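Local coordinates for protein taurocyamine kinase (Schistosoma mansoni, PDB 4WOD) that reversibly transfers a phosphate group between ATP and taurocyamine, with magnesium as cofactor, as a duplicated two-repeat phosphagen kinase, at residues A[468-473]-A[697-702]; A[476-481]-A[644-649]. The protein carries 4 engineered substitutions. All blocks are in the same frame, centred on the assembly; numbering follows the deposited sequence.

Contact 1: residues A[468-473]-A[697-702]; sequences LPFGDL and QAAHEM
The ring of Phe-470 meets Ala-699 and His-700 obliquely: CE1 comes within 3.8 Å of Ala-699 CB and CZ within 3.9 Å of the same methyl, an apolar contact. CB of Leu-468, two residues back in the same loop, sits over one face of this phenyl, nearer its edge than its middle, and Tyr-603 makes an edge-to-face stack with it. The imidazole of His-700 has Pro-469 CB over one face, while Phe-470 CD1 comes in at a slant, 4.3 Å from His-700 CD2. CG of His-700 is anti to its backbone N (chi1 -167°). Its CD2 lies 3.4 Å from Pro-469 O; NE2 is nearly as close to that carbonyl, but the angle is too poor for a hydrogen bond, and no hydrogen bond joins the two segments. Further along, Leu-473 CD1 makes an apolar contact with Met-702 SD at 4.3 Å. Met-702 also touches Ala-641 and Val-643 on strand 639-646, and Ala-641 belongs to a predicted ATP site. The arrangement is a connecting loop running alongside the C-terminal helix 695-715, which packs on the antiparallel sheet of the second catalytic domain in the phosphagen kinase fold.

Contact 2: residues A[476-481]-A[644-649]; sequences TGKFIV and LLKIPK
Lys-646 lays its aliphatic stem across Val-481 at about a right angle, CG of the lysine 3.8 Å from CG2 of the valine. A bend at chi3 (-57°) then turns CE toward Lys-478; the 3.4 Å from Lys-646 CE to Lys-478 CB is closer than carbons usually pack and, with Lys-478 exposed, doubtful. The two ammonium groups stay apart, NZ of Lys-478 being 6.1 Å from NZ of Lys-646. Val-481 and Leu-644 run alongside each other in the same direction, with their CB atoms 3.8 Å apart. Here strand 480-489 begins its pairing with the last residues of strand 639-646, two adjacent inner strands of the eight-stranded antiparallel sheet of the catalytic domain. Ile-480 and Leu-645 form a non-hydrogen-bonded pair, and Ile-480 CG1 packs on Leu-645 CD1 at 3.7 Å. Backbone bonds flank that pair: Lys-646 N gives a nearly straight one to Phe-479 O (173°), whose 2.5 Å is unusually short and doubtful as an exact value, and Val-481 N gives another to Leu-644 O (2.7 Å). On the approach to the strand, Asp-474 OD2 accepts from the amides of both Phe-479 and Ile-480. Leu-644, beside Ser-482, is part of a predicted ATP-binding site.

Coming from the N terminus, the chain leaves helix 437-448 and enters the loop that holds 468-473, the first half of contact 1. A few residues on, 476-481 leads into strand 480-489. The chain then builds much of the sheet before 644-649 returns to close contact 2 after 162 intervening residues. Only later does helix 695-715 bring 697-702 back to close contact 1, whose larger loop therefore encloses the smaller. The contact centres are about 17 Å apart, and the two touch where Leu-473 CB meets Ile-480 CD1 at 3.6 Å. Helix 695-715 spans both, since Phe-479 of contact 2 packs on Ile-710.

Contact 1: residues A[468-473]-A[697-702]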
loop_
_atom_site.group_PDB
_atom_site.type_symbol
_atom_site.label_atom_id
_atom_site.label_comp_id
_atom_site.label_asym_id
_atom_site.label_seq_id
_atom_site.Cartn_x
_atom_site.Cartn_y
_atom_site.Cartn_z
ATOM N N LEU A 468 2.448 -33.059 -34.253
ATOM C CA LEU A 468 3.357 -32.437 -33.298
ATOM C C LEU A 468 4.434 -33.419 -32.816
ATOM O O LEU A 468 4.217 -34.627 -32.803
ATOM C CB LEU A 468 2.562 -31.889 -32.111
ATOM C CG LEU A 468 1.606 -30.725 -32.396
ATOM C CD1 LEU A 468 0.593 -30.608 -31.285
ATOM C CD2 LEU A 468 2.383 -29.412 -32.573
ATOM N N PRO A 469 5.606 -32.908 -32.416
ATOM C CA PRO A 469 6.656 -33.825 -31.960
ATOM C C PRO A 469 6.568 -34.119 -30.465
ATOM O O PRO A 469 7.595 -34.323 -29.816
ATOM C CB PRO A 469 7.938 -33.065 -32.285
ATOM C CG PRO A 469 7.548 -31.634 -32.066
ATOM C CD PRO A 469 6.099 -31.522 -32.513
ATOM N N PHE A 470 5.355 -34.113 -29.925
ATOM C CA PHE A 470 5.130 -34.500 -28.540
ATOM C C PHE A 470 3.672 -34.910 -28.420
ATOM O O PHE A 470 2.851 -34.535 -29.252
ATOM C CB PHE A 470 5.480 -33.365 -27.567
ATOM C CG PHE A 470 4.981 -32.002 -28.001
ATOM C CD1 PHE A 470 5.848 -31.081 -28.566
ATOM C CD2 PHE A 470 3.654 -31.647 -27.837
ATOM C CE1 PHE A 470 5.402 -29.830 -28.977
ATOM C CE2 PHE A 470 3.198 -30.387 -28.239
ATOM C CZ PHE A 470 4.077 -29.482 -28.809
ATOM N N GLY A 471 3.348 -35.693 -27.404
ATOM C CA GLY A 471 1.994 -36.169 -27.238
ATOM C C GLY A 471 1.590 -36.118 -25.780
ATOM O O GLY A 471 1.466 -35.041 -25.192
ATOM N N ASP A 472 1.373 -37.292 -25.199
ATOM C CA ASP A 472 1.054 -37.409 -23.788
ATOM C C ASP A 472 2.292 -37.858 -23.017
ATOM O O ASP A 472 2.725 -39.011 -23.109
ATOM C CB ASP A 472 -0.096 -38.391 -23.578
ATOM C CG ASP A 472 -0.639 -38.365 -22.161
ATOM O OD1 ASP A 472 0.135 -38.072 -21.221
ATOM O OD2 ASP A 472 -1.852 -38.636 -21.992
ATOM N N LEU A 473 2.843 -36.943 -22.234
ATOM C CA LEU A 473 4.082 -37.196 -21.520
ATOM C C LEU A 473 3.915 -38.159 -20.337
ATOM O O LEU A 473 4.897 -38.516 -19.680
ATOM C CB LEU A 473 4.668 -35.878 -21.021
ATOM C CG LEU A 473 4.729 -34.693 -21.986
ATOM C CD1 LEU A 473 5.378 -33.481 -21.313
ATOM C CD2 LEU A 473 5.444 -35.038 -23.266
ATOM N N GLN A 697 9.804 -25.397 -30.635
ATOM C CA GLN A 697 10.989 -25.801 -29.896
ATOM C C GLN A 697 10.801 -25.551 -28.401
ATOM O O GLN A 697 11.207 -26.377 -27.578
ATOM C CB GLN A 697 12.239 -25.074 -30.421
ATOM C CG GLN A 697 12.586 -25.449 -31.856
ATOM C CD GLN A 697 13.633 -24.543 -32.493
ATOM O OE1 GLN A 697 13.690 -23.333 -32.236
ATOM N NE2 GLN A 697 14.476 -25.136 -33.330
ATOM N N ALA A 698 10.186 -24.425 -28.047
ATOM C CA ALA A 698 9.936 -24.110 -26.639
ATOM C C ALA A 698 9.150 -25.230 -25.968
ATOM O O ALA A 698 9.513 -25.713 -24.900
ATOM C CB ALA A 698 9.190 -22.776 -26.503
ATOM N N ALA A 699 8.060 -25.638 -26.602
ATOM C CA ALA A 699 7.228 -26.686 -26.032
ATOM C C ALA A 699 7.955 -28.039 -26.068
ATOM O O ALA A 699 7.788 -28.859 -25.166
ATOM C CB ALA A 699 5.892 -26.763 -26.765
ATOM N N HIS A 700 8.766 -28.266 -27.098
ATOM C CA HIS A 700 9.482 -29.536 -27.212
ATOM C C HIS A 700 10.611 -29.635 -26.188
ATOM O O HIS A 700 10.858 -30.712 -25.646
ATOM C CB HIS A 700 10.040 -29.731 -28.615
ATOM C CG HIS A 700 10.514 -31.126 -28.883
ATOM N ND1 HIS A 700 11.645 -31.402 -29.620
ATOM C CD2 HIS A 700 10.010 -32.324 -28.506
ATOM C CE1 HIS A 700 11.807 -32.711 -29.699
ATOM N NE2 HIS A 700 10.831 -33.292 -29.027
ATOM N N GLU A 701 11.281 -28.514 -25.919
ATOM C CA GLU A 701 12.310 -28.492 -24.893
ATOM C C GLU A 701 11.720 -28.903 -23.547
ATOM O O GLU A 701 12.306 -29.738 -22.847
ATOM C CB GLU A 701 12.981 -27.116 -24.793
ATOM C CG GLU A 701 13.997 -26.886 -25.898
ATOM C CD GLU A 701 14.910 -25.706 -25.643
ATOM O OE1 GLU A 701 15.023 -25.259 -24.478
ATOM O OE2 GLU A 701 15.524 -25.230 -26.619
ATOM N N MET A 702 10.561 -28.346 -23.190
ATOM C CA MET A 702 9.929 -28.721 -21.929
ATOM C C MET A 702 9.648 -30.216 -21.929
ATOM O O MET A 702 10.046 -30.920 -21.005
ATOM C CB MET A 702 8.642 -27.930 -21.674
ATOM C CG MET A 702 8.028 -28.213 -20.311
ATOM S SD MET A 702 6.886 -29.623 -20.356
ATOM C CE MET A 702 5.395 -28.865 -20.975
#

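Contact 2: residues A[476-481]-A[644-649]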
loop_
_atom_site.group_PDB
_atom_site.type_symbol
_atom_site.label_atom_id
_atom_site.label_comp_id
_atom_site.label_asym_id
_atom_site.label_seq_id
_atom_site.Cartn_x
_atom_site.Cartn_y
_atom_site.Cartn_z
ATOM N N THR A 476 -0.076 -42.961 -18.315
ATOM C CA THR A 476 -0.360 -43.829 -17.173
ATOM C C THR A 476 -0.990 -43.092 -15.996
ATOM O O THR A 476 -1.785 -42.171 -16.167
ATOM C CB THR A 476 0.928 -44.528 -16.663
ATOM O OG1 THR A 476 1.705 -43.606 -15.884
ATOM C CG2 THR A 476 1.760 -45.060 -17.827
ATOM N N GLY A 477 -0.624 -43.521 -14.795
ATOM C CA GLY A 477 -1.132 -42.912 -13.589
ATOM C C GLY A 477 -0.616 -41.499 -13.453
ATOM O O GLY A 477 -1.077 -40.579 -14.125
ATOM N N LYS A 478 0.371 -41.321 -12.592
ATOM C CA LYS A 478 0.796 -39.979 -12.295
ATOM C C LYS A 478 2.305 -39.820 -12.102
ATOM O O LYS A 478 2.920 -40.368 -11.186
ATOM C CB LYS A 478 0.049 -39.465 -11.053
ATOM C CG LYS A 478 -1.132 -38.516 -11.332
ATOM C CD LYS A 478 -2.437 -39.037 -10.728
ATOM C CE LYS A 478 -3.488 -37.936 -10.585
ATOM N NZ LYS A 478 -4.884 -38.469 -10.462
ATOM N N PHE A 479 2.884 -39.065 -13.020
ATOM C CA PHE A 479 4.046 -38.259 -12.736
ATOM C C PHE A 479 3.553 -36.823 -12.885
ATOM O O PHE A 479 3.992 -35.914 -12.180
ATOM C CB PHE A 479 5.199 -38.572 -13.688
ATOM C CG PHE A 479 5.862 -39.886 -13.415
ATOM C CD1 PHE A 479 5.436 -41.042 -14.050
ATOM C CD2 PHE A 479 6.901 -39.970 -12.503
ATOM C CE1 PHE A 479 6.048 -42.253 -13.790
ATOM C CE2 PHE A 479 7.516 -41.177 -12.241
ATOM C CZ PHE A 479 7.090 -42.319 -12.884
ATOM N N ILE A 480 2.588 -36.646 -13.784
ATOM C CA ILE A 480 2.096 -35.319 -14.138
ATOM C C ILE A 480 0.665 -35.055 -13.677
ATOM O O ILE A 480 -0.288 -35.666 -14.165
ATOM C CB ILE A 480 2.174 -35.098 -15.654
ATOM C CG1 ILE A 480 3.638 -35.158 -16.102
ATOM C CG2 ILE A 480 1.509 -33.765 -16.029
ATOM C CD1 ILE A 480 3.834 -35.162 -17.611
ATOM N N VAL A 481 0.526 -34.140 -12.726
ATOM C CA VAL A 481 -0.785 -33.730 -12.237
ATOM C C VAL A 481 -1.553 -32.912 -13.277
ATOM O O VAL A 481 -2.755 -33.110 -13.481
ATOM C CB VAL A 481 -0.659 -32.912 -10.944
ATOM C CG1 VAL A 481 -2.031 -32.432 -10.484
ATOM C CG2 VAL A 481 0.027 -33.743 -9.856
ATOM N N LEU A 644 2.793 -29.771 -13.718
ATOM C CA LEU A 644 2.882 -30.046 -12.300
ATOM C C LEU A 644 3.373 -31.492 -12.150
ATOM O O LEU A 644 2.631 -32.441 -12.416
ATOM C CB LEU A 644 1.532 -29.828 -11.622
ATOM C CG LEU A 644 1.579 -29.638 -10.112
ATOM C CD1 LEU A 644 2.748 -28.739 -9.738
ATOM C CD2 LEU A 644 0.275 -29.040 -9.646
ATOM N N LEU A 645 4.637 -31.646 -11.756
ATOM C CA LEU A 645 5.311 -32.945 -11.799
ATOM C C LEU A 645 5.586 -33.543 -10.413
ATOM O O LEU A 645 6.159 -32.884 -9.536
ATOM C CB LEU A 645 6.624 -32.816 -12.573
ATOM C CG LEU A 645 7.407 -34.093 -12.896
ATOM C CD1 LEU A 645 6.616 -34.990 -13.830
ATOM C CD2 LEU A 645 8.764 -33.753 -13.497
ATOM N N LYS A 646 5.185 -34.799 -10.229
ATOM C CA LYS A 646 5.492 -35.531 -8.996
ATOM C C LYS A 646 6.756 -36.371 -9.143
ATOM O O LYS A 646 6.755 -37.408 -9.802
ATOM C CB LYS A 646 4.325 -36.431 -8.591
ATOM C CG LYS A 646 3.013 -35.693 -8.419
ATOM C CD LYS A 646 1.973 -36.575 -7.761
ATOM C CE LYS A 646 1.762 -37.844 -8.548
ATOM N NZ LYS A 646 0.649 -38.653 -7.984
ATOM N N ILE A 647 7.837 -35.909 -8.532
ATOM C CA ILE A 647 9.084 -36.655 -8.541
ATOM C C ILE A 647 9.690 -36.731 -7.136
ATOM O O ILE A 647 10.693 -36.084 -6.850
ATOM C CB ILE A 647 10.103 -36.038 -9.536
ATOM C CG1 ILE A 647 10.152 -34.515 -9.404
ATOM C CG2 ILE A 647 9.740 -36.401 -10.960
ATOM C CD1 ILE A 647 11.223 -33.876 -10.258
ATOM N N PRO A 648 9.075 -37.535 -6.251
ATOM C CA PRO A 648 9.503 -37.662 -4.853
ATOM C C PRO A 648 10.964 -38.087 -4.718
ATOM O O PRO A 648 11.696 -37.551 -3.873
ATOM C CB PRO A 648 8.575 -38.750 -4.302
ATOM C CG PRO A 648 7.388 -38.708 -5.176
ATOM C CD PRO A 648 7.919 -38.399 -6.537
ATOM N N LYS A 649 11.385 -39.025 -5.563
ATOM C CA LYS A 649 12.729 -39.557 -5.483
ATOM C C LYS A 649 13.730 -38.488 -5.879
ATOM O O LYS A 649 14.596 -38.114 -5.093
ATOM C CB LYS A 649 12.893 -40.767 -6.394
ATOM C CG LYS A 649 12.979 -42.120 -5.669
ATOM C CD LYS A 649 12.145 -43.131 -6.415
ATOM C CE LYS A 649 11.524 -44.199 -5.547
ATOM N NZ LYS A 649 10.239 -44.668 -6.143
#